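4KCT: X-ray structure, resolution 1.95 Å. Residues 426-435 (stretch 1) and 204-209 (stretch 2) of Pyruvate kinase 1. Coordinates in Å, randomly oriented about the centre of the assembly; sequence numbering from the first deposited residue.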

# COMPACT_ATOMS: atom_id res chain seq x y z
N LEU A 426 -40.43 12.99 -10.63
CA LEU A 426 -40.42 11.92 -11.63
C LEU A 426 -39.24 12.04 -12.60
O LEU A 426 -38.66 11.04 -13.01
CB LEU A 426 -41.74 11.89 -12.41
CG LEU A 426 -42.94 11.41 -11.58
CD1 LEU A 426 -44.26 11.77 -12.29
CD2 LEU A 426 -42.84 9.91 -11.35
N GLN A 427 -38.88 13.26 -12.96
CA GLN A 427 -37.75 13.40 -13.86
C GLN A 427 -36.46 12.92 -13.19
O GLN A 427 -35.55 12.42 -13.86
CB GLN A 427 -37.58 14.82 -14.34
CG GLN A 427 -36.40 14.95 -15.29
CD GLN A 427 -36.56 16.10 -16.27
OE1 GLN A 427 -36.39 17.24 -15.91
NE2 GLN A 427 -36.85 15.77 -17.53
N THR A 428 -36.36 13.08 -11.86
CA THR A 428 -35.19 12.56 -11.17
C THR A 428 -35.10 11.04 -11.20
O THR A 428 -34.02 10.49 -11.46
CB THR A 428 -35.07 13.11 -9.74
OG1 THR A 428 -34.80 14.52 -9.82
CG2 THR A 428 -33.91 12.42 -8.98
N CYS A 429 -36.25 10.36 -11.06
CA CYS A 429 -36.31 8.90 -11.27
C CYS A 429 -35.76 8.52 -12.63
O CYS A 429 -34.98 7.57 -12.75
CB CYS A 429 -37.76 8.38 -11.16
SG CYS A 429 -38.53 8.64 -9.56
N ARG A 430 -36.14 9.28 -13.66
CA ARG A 430 -35.75 8.92 -15.01
C ARG A 430 -34.27 9.21 -15.22
O ARG A 430 -33.56 8.45 -15.93
CB ARG A 430 -36.61 9.69 -16.03
CG ARG A 430 -38.06 9.23 -16.05
CD ARG A 430 -38.83 9.84 -17.23
NE ARG A 430 -38.96 11.31 -17.11
CZ ARG A 430 -39.96 11.92 -16.50
NH1 ARG A 430 -40.90 11.22 -15.87
NH2 ARG A 430 -40.07 13.24 -16.57
N GLN A 431 -33.81 10.31 -14.66
CA GLN A 431 -32.42 10.72 -14.88
C GLN A 431 -31.42 9.82 -14.14
O GLN A 431 -30.30 9.65 -14.58
CB GLN A 431 -32.22 12.19 -14.50
CG GLN A 431 -32.77 13.13 -15.58
CD GLN A 431 -32.74 14.57 -15.18
OE1 GLN A 431 -32.53 14.89 -14.01
NE2 GLN A 431 -32.90 15.47 -16.14
N LEU A 432 -31.85 9.25 -13.03
CA LEU A 432 -30.96 8.44 -12.21
C LEU A 432 -30.71 7.07 -12.86
O LEU A 432 -29.84 6.32 -12.42
CB LEU A 432 -31.51 8.31 -10.78
CG LEU A 432 -31.22 9.55 -9.89
CD1 LEU A 432 -31.95 9.40 -8.56
CD2 LEU A 432 -29.70 9.67 -9.64
N ASN A 433 -31.40 6.81 -13.97
CA ASN A 433 -31.17 5.59 -14.77
C ASN A 433 -29.79 5.50 -15.40
O ASN A 433 -29.38 4.40 -15.86
CB ASN A 433 -32.22 5.46 -15.90
CG ASN A 433 -33.54 4.86 -15.43
OD1 ASN A 433 -33.57 3.73 -14.99
ND2 ASN A 433 -34.63 5.56 -15.69
N VAL A 434 -29.06 6.62 -15.51
CA VAL A 434 -27.66 6.51 -15.96
C VAL A 434 -26.63 6.35 -14.84
O VAL A 434 -25.44 6.38 -15.09
CB VAL A 434 -27.22 7.62 -16.92
CG1 VAL A 434 -28.04 7.58 -18.20
CG2 VAL A 434 -27.36 8.99 -16.25
N THR A 435 -27.09 6.12 -13.62
CA THR A 435 -26.17 6.11 -12.49
C THR A 435 -26.12 4.75 -11.84
O THR A 435 -27.16 4.17 -11.51
CB THR A 435 -26.56 7.21 -11.47
OG1 THR A 435 -26.14 8.48 -12.00
CG2 THR A 435 -25.86 6.97 -10.16
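Stretch 2 (204-209) QGVDMI

One carboxylate oxygen organizes this contact: OD1 of Asp 207 accepts from two side chains of the helix at once. Arg 430 NE reaches Asp 207 OD1 at 2.7 Å in a nearly straight hydrogen bond that is also a salt bridge, and Gln 427 NE2 reaches the same atom at 3.2 Å, again close to linear. The two donors are three residues apart, just under one helical turn, so both can converge on a single acceptor. Arg 430 meets it with NE, and the oxygen lies at the edge of the guanidinium, near its plane. The other oxygen, OD2, is hydrogen-bonded elsewhere in the structure.

Stretch 2 approaches as an irregular segment that becomes a strand. Gly 205 closes a preceding helix in a Schellman motif with phi 76°, a value that by itself favours glycine. Val 206 then turns extended, with its CB pointing away from stretch 1. Asp 207 returns to phi/psi of -89/-28°, and Met 208 and Ile 209 continue as strand. The chains come closest in register at Gln 431 and Asp 207, whose CA atoms are 6.0 Å apart. From there the order runs the same way in both: Gln 427 lies near the Val 206 and Asp 207 end, while Val 434 meets Met 208.

Asp 207 is held by its backbone as well as its side chain. Gln 431 NE2 donates to Asp 207 O at 3.0 Å, and the aliphatic part of the glutamine packs alongside, with Gln 431 CG 4.0 Å from Asp 207 CB. Both glutamines leave the helix with CB sideways and bring their ends nearer to stretch 2, so their length spans a gap that the backbones leave open. A water extends the polar network: it accepts from Gln 427 NE2 at 2.9 Å and donates to Val 206 O at 2.8 Å.

Beyond the polar cluster the contact turns apolar. Met 208 starts sideways at CB but its end comes nearer, setting SD 3.7 Å from Val 434 CG1 and CE 4.2 Å from Gln 431 CA. On the stretch 1 side the chain is still turning here, with Val 434 N bonded weakly to Gln 431 O at 3.4 Å, and Asn 433 ND2 donates to Arg 430 O at 3.1 Å. The rule is economical: a buried aspartate gathers three helix side chains through one carboxylate oxygen and its own carbonyl, and a methionine next to it supplies the greasy contact.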

# COMPACT_ATOMS: atom_id res chain seq x y z
N GLN A 204 -40.96 18.27 -25.55
CA GLN A 204 -41.51 16.93 -25.29
C GLN A 204 -41.04 16.35 -23.96
O GLN A 204 -41.43 15.23 -23.59
CB GLN A 204 -41.18 15.96 -26.44
CG GLN A 204 -41.81 16.33 -27.78
CD GLN A 204 -43.26 16.72 -27.65
OE1 GLN A 204 -44.05 16.00 -27.04
NE2 GLN A 204 -43.63 17.85 -28.23
N GLY A 205 -40.18 17.08 -23.27
CA GLY A 205 -39.78 16.69 -21.92
C GLY A 205 -38.78 15.53 -21.89
O GLY A 205 -38.89 14.64 -21.03
N VAL A 206 -37.75 15.55 -22.74
CA VAL A 206 -36.71 14.50 -22.67
C VAL A 206 -35.86 14.70 -21.42
O VAL A 206 -35.80 15.79 -20.87
CB VAL A 206 -35.80 14.42 -23.93
CG1 VAL A 206 -36.66 14.24 -25.20
CG2 VAL A 206 -34.92 15.65 -24.05
N ASP A 207 -35.25 13.63 -20.94
CA ASP A 207 -34.51 13.67 -19.69
C ASP A 207 -33.04 14.07 -19.85
O ASP A 207 -32.41 14.55 -18.90
CB ASP A 207 -34.63 12.32 -19.00
CG ASP A 207 -36.09 11.90 -18.83
OD1 ASP A 207 -36.82 12.66 -18.16
OD2 ASP A 207 -36.54 10.92 -19.51
N MET A 208 -32.47 13.76 -21.01
CA MET A 208 -31.06 14.05 -21.24
C MET A 208 -30.77 14.21 -22.71
O MET A 208 -31.45 13.62 -23.56
CB MET A 208 -30.18 12.92 -20.63
CG MET A 208 -30.48 11.54 -21.23
SD MET A 208 -29.82 10.16 -20.24
CE MET A 208 -30.97 10.17 -18.83
N ILE A 209 -29.73 14.98 -23.01
CA ILE A 209 -29.20 15.09 -24.36
C ILE A 209 -27.84 14.39 -24.39
O ILE A 209 -27.02 14.61 -23.51
CB ILE A 209 -28.93 16.57 -24.70
CG1 ILE A 209 -30.16 17.44 -24.39
CG2 ILE A 209 -28.46 16.72 -26.15
CD1 ILE A 209 -31.42 17.03 -25.16
O HOH W 1 -37.47 17.67 -19.68